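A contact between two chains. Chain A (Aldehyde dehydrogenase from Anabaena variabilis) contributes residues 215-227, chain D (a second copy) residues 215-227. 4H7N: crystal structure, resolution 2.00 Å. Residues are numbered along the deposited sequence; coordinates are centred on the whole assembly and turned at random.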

# COMPACT_ATOMS: atom_id res chain seq x y z
N GLY A 215 2.54 -0.01 16.46
CA GLY A 215 2.28 0.02 15.02
C GLY A 215 3.49 -0.43 14.23
O GLY A 215 3.36 -1.10 13.20
N ARG A 216 4.66 -0.06 14.72
CA ARG A 216 5.89 -0.51 14.11
C ARG A 216 6.01 -2.04 14.20
O ARG A 216 6.43 -2.70 13.25
CB ARG A 216 7.09 0.18 14.71
CG ARG A 216 7.16 1.61 14.28
CD ARG A 216 8.46 2.23 14.60
NE ARG A 216 9.50 1.79 13.69
CZ ARG A 216 10.75 2.26 13.72
NH1 ARG A 216 11.07 3.17 14.62
NH2 ARG A 216 11.68 1.85 12.87
N GLU A 217 5.58 -2.60 15.32
CA GLU A 217 5.62 -4.03 15.50
C GLU A 217 4.58 -4.68 14.57
O GLU A 217 4.83 -5.73 13.99
CB GLU A 217 5.33 -4.25 16.98
CG GLU A 217 5.26 -5.65 17.52
CD GLU A 217 5.12 -5.61 19.07
OE1 GLU A 217 5.26 -4.51 19.66
OE2 GLU A 217 4.85 -6.67 19.68
N VAL A 218 3.42 -4.04 14.39
CA VAL A 218 2.40 -4.59 13.49
C VAL A 218 2.89 -4.55 12.04
O VAL A 218 2.63 -5.45 11.30
CB VAL A 218 1.06 -3.84 13.58
CG1 VAL A 218 0.13 -4.25 12.43
CG2 VAL A 218 0.40 -4.13 14.90
N ALA A 219 3.59 -3.49 11.65
CA ALA A 219 4.21 -3.38 10.31
C ALA A 219 5.12 -4.54 10.06
O ALA A 219 5.12 -5.18 8.98
CB ALA A 219 5.02 -2.07 10.19
N GLU A 220 5.97 -4.79 11.04
CA GLU A 220 6.98 -5.84 10.88
C GLU A 220 6.34 -7.22 10.86
O GLU A 220 6.68 -8.00 10.04
CB GLU A 220 8.07 -5.75 11.97
CG GLU A 220 8.93 -4.48 11.85
CD GLU A 220 9.82 -4.20 13.07
OE1 GLU A 220 10.29 -5.18 13.69
OE2 GLU A 220 10.06 -2.99 13.39
N THR A 221 5.35 -7.49 11.71
CA THR A 221 4.60 -8.76 11.67
C THR A 221 3.85 -8.96 10.38
O THR A 221 3.90 -10.03 9.75
CB THR A 221 3.63 -8.84 12.86
OG1 THR A 221 4.37 -8.69 14.05
CG2 THR A 221 2.96 -10.19 12.92
N ALA A 222 3.14 -7.94 9.93
CA ALA A 222 2.46 -8.03 8.64
C ALA A 222 3.42 -8.35 7.48
O ALA A 222 3.11 -9.12 6.55
CB ALA A 222 1.74 -6.73 8.38
N ALA A 223 4.58 -7.72 7.50
CA ALA A 223 5.54 -7.97 6.44
C ALA A 223 6.01 -9.43 6.47
O ALA A 223 6.15 -10.03 5.41
CB ALA A 223 6.75 -7.02 6.53
N ARG A 224 6.28 -9.99 7.64
CA ARG A 224 6.72 -11.37 7.75
C ARG A 224 5.64 -12.33 7.32
O ARG A 224 5.93 -13.37 6.76
CB ARG A 224 7.07 -11.73 9.18
CG ARG A 224 8.41 -11.22 9.63
CD ARG A 224 8.85 -11.90 10.94
NE ARG A 224 8.15 -11.30 12.06
CZ ARG A 224 8.51 -10.14 12.61
NH1 ARG A 224 9.58 -9.47 12.15
NH2 ARG A 224 7.82 -9.65 13.64
N ARG A 225 4.39 -11.99 7.55
CA ARG A 225 3.28 -12.77 7.03
C ARG A 225 3.00 -12.52 5.55
O ARG A 225 2.28 -13.27 4.93
CB ARG A 225 2.07 -12.50 7.87
CG ARG A 225 2.35 -13.02 9.29
CD ARG A 225 1.59 -14.32 9.45
NE ARG A 225 0.26 -13.87 9.08
CZ ARG A 225 -0.56 -14.36 8.15
NH1 ARG A 225 -0.34 -15.52 7.54
NH2 ARG A 225 -1.70 -13.69 7.97
N PHE A 226 3.59 -11.47 4.99
CA PHE A 226 3.38 -11.04 3.61
C PHE A 226 1.92 -10.67 3.34
O PHE A 226 1.33 -11.11 2.34
CB PHE A 226 3.93 -12.04 2.59
CG PHE A 226 4.33 -11.41 1.29
CD1 PHE A 226 5.50 -10.71 1.19
CD2 PHE A 226 3.51 -11.49 0.17
CE1 PHE A 226 5.89 -10.16 -0.00
CE2 PHE A 226 3.88 -10.89 -1.01
CZ PHE A 226 5.09 -10.22 -1.09
N ILE A 227 1.37 -9.82 4.20
CA ILE A 227 0.07 -9.20 3.97
C ILE A 227 0.13 -7.66 4.04
O ILE A 227 0.99 -7.07 4.69
CB ILE A 227 -0.98 -9.70 4.98
CG1 ILE A 227 -0.63 -9.25 6.40
CG2 ILE A 227 -1.18 -11.21 4.94
CD1 ILE A 227 -1.69 -9.56 7.41
N GLY D 215 12.59 -11.05 -2.11
CA GLY D 215 11.52 -10.07 -1.94
C GLY D 215 10.90 -10.03 -0.54
O GLY D 215 10.51 -8.97 -0.04
N ARG D 216 10.78 -11.20 0.08
CA ARG D 216 10.25 -11.28 1.43
C ARG D 216 11.24 -10.64 2.39
O ARG D 216 10.82 -9.97 3.32
CB ARG D 216 9.96 -12.72 1.81
CG ARG D 216 8.76 -13.27 1.08
CD ARG D 216 8.34 -14.63 1.62
NE ARG D 216 7.68 -14.50 2.91
CZ ARG D 216 7.19 -15.52 3.60
NH1 ARG D 216 7.32 -16.79 3.16
NH2 ARG D 216 6.61 -15.29 4.76
N GLU D 217 12.55 -10.78 2.12
CA GLU D 217 13.52 -10.03 2.92
C GLU D 217 13.38 -8.51 2.76
O GLU D 217 13.46 -7.76 3.74
CB GLU D 217 14.96 -10.38 2.57
CG GLU D 217 15.37 -11.71 3.09
CD GLU D 217 16.75 -12.09 2.56
OE1 GLU D 217 17.63 -11.19 2.48
OE2 GLU D 217 16.92 -13.29 2.23
N VAL D 218 13.17 -8.05 1.53
CA VAL D 218 13.04 -6.63 1.26
C VAL D 218 11.79 -6.13 2.01
O VAL D 218 11.83 -5.10 2.63
CB VAL D 218 12.89 -6.36 -0.23
CG1 VAL D 218 12.52 -4.94 -0.46
CG2 VAL D 218 14.19 -6.67 -0.96
N ALA D 219 10.71 -6.91 1.99
CA ALA D 219 9.48 -6.53 2.72
C ALA D 219 9.74 -6.32 4.17
O ALA D 219 9.22 -5.35 4.80
CB ALA D 219 8.38 -7.57 2.56
N GLU D 220 10.45 -7.27 4.76
CA GLU D 220 10.72 -7.19 6.19
C GLU D 220 11.65 -6.03 6.53
O GLU D 220 11.44 -5.31 7.51
CB GLU D 220 11.22 -8.57 6.71
CG GLU D 220 10.12 -9.63 6.60
CD GLU D 220 10.62 -11.08 6.77
OE1 GLU D 220 11.55 -11.27 7.57
OE2 GLU D 220 10.08 -12.02 6.12
N THR D 221 12.67 -5.79 5.71
CA THR D 221 13.55 -4.62 5.89
C THR D 221 12.86 -3.28 5.71
O THR D 221 13.09 -2.34 6.48
CB THR D 221 14.72 -4.73 4.93
OG1 THR D 221 15.29 -6.00 5.14
CG2 THR D 221 15.75 -3.64 5.16
N ALA D 222 12.04 -3.16 4.68
CA ALA D 222 11.24 -1.94 4.46
C ALA D 222 10.32 -1.63 5.65
O ALA D 222 10.24 -0.48 6.07
CB ALA D 222 10.41 -2.08 3.20
N ALA D 223 9.64 -2.64 6.15
CA ALA D 223 8.80 -2.48 7.32
C ALA D 223 9.58 -2.06 8.61
O ALA D 223 9.17 -1.16 9.31
CB ALA D 223 8.00 -3.74 7.55
N ARG D 224 10.75 -2.60 8.81
CA ARG D 224 11.60 -2.19 9.93
C ARG D 224 12.11 -0.76 9.73
O ARG D 224 12.18 0.00 10.71
CB ARG D 224 12.70 -3.26 10.10
CG ARG D 224 13.83 -3.01 11.05
CD ARG D 224 14.86 -4.18 10.93
NE ARG D 224 14.21 -5.49 10.70
CZ ARG D 224 14.42 -6.31 9.65
NH1 ARG D 224 15.28 -6.01 8.69
NH2 ARG D 224 13.77 -7.46 9.57
N ARG D 225 12.36 -0.32 8.48
CA ARG D 225 12.69 1.08 8.28
C ARG D 225 11.44 1.98 8.30
O ARG D 225 11.55 3.18 8.34
CB ARG D 225 13.43 1.28 6.96
CG ARG D 225 14.73 0.50 6.97
CD ARG D 225 15.87 1.31 6.43
NE ARG D 225 15.89 2.68 6.93
CZ ARG D 225 15.60 3.78 6.21
NH1 ARG D 225 15.68 4.96 6.84
NH2 ARG D 225 15.25 3.73 4.87
N PHE D 226 10.27 1.38 8.18
CA PHE D 226 9.04 2.12 8.08
C PHE D 226 8.95 2.94 6.79
O PHE D 226 8.59 4.13 6.80
CB PHE D 226 8.75 2.96 9.37
CG PHE D 226 7.28 3.19 9.64
CD1 PHE D 226 6.51 2.20 10.14
CD2 PHE D 226 6.68 4.40 9.35
CE1 PHE D 226 5.15 2.38 10.41
CE2 PHE D 226 5.32 4.60 9.61
CZ PHE D 226 4.56 3.60 10.16
N ILE D 227 9.21 2.26 5.66
CA ILE D 227 9.00 2.85 4.36
C ILE D 227 8.11 1.95 3.53
O ILE D 227 8.03 0.74 3.75
CB ILE D 227 10.32 3.10 3.58
CG1 ILE D 227 11.11 1.81 3.33
CG2 ILE D 227 11.20 4.08 4.30
CD1 ILE D 227 12.37 2.06 2.49
O HOH W 1 9.04 -0.48 11.86
O HOH W 2 7.80 -11.96 4.41

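An arginine from each copy reaches across to a main-chain carbonyl of the other: Arg A216 NH2 donates a hydrogen bond to Arg D224 O (2.9 Å), and Arg D216 NH2 repeats it to Arg A224 O (2.9 Å). The acceptors are main-chain carbonyls of the last helical turn, and each lies at the edge of the guanidinium, near its plane, where the N-H groups point. The two helices run antiparallel at 173°, which brings the start of each stretch beside the end of the other and allows both bonds to form.

Their axes approach to 8.3 Å, a close packing that alanine permits. Ala A223 and Ala D223 point toward the opposing helix and meet CB to CB at 3.7 Å. Each methyl also rests on the partner backbone, with Ala A223 CB 3.4 Å from Ala D219 O and Ala D223 CB 3.5 Å from Ala A219 O; the methyls sit at contact distance from these carbonyls and leave little room there.

Phe A226 and Phe D226 flank this centre. Both have left helical geometry with positive phi; their CA-to-CB bonds point toward the other stretch, and both residues are buried. Phe A226 CE1 lies 4.4 Å from Ala D219 CB, while Phe A226 CD1 lies 4.1 Å from Arg D216 CG, so the aliphatic part of the arginine packs against the phenylalanine while its guanidinium continues to the carbonyl.

Glu A220 and Glu D220 leave the helix sideways, but their ends come nearer the partner. Water 1 accepts from Arg A216 NE (3.0 Å) and lies 3.1 Å from Glu A220 OE2 and 2.6 Å from Ala D223 O; water 2 occupies the equivalent site beside Arg D216, Glu D220 and Ala A223. Together the stretches bury 645 Å², with alanine methyls at the centre, the two phenylalanines beyond them, and arginine and glutamate side chains alongside.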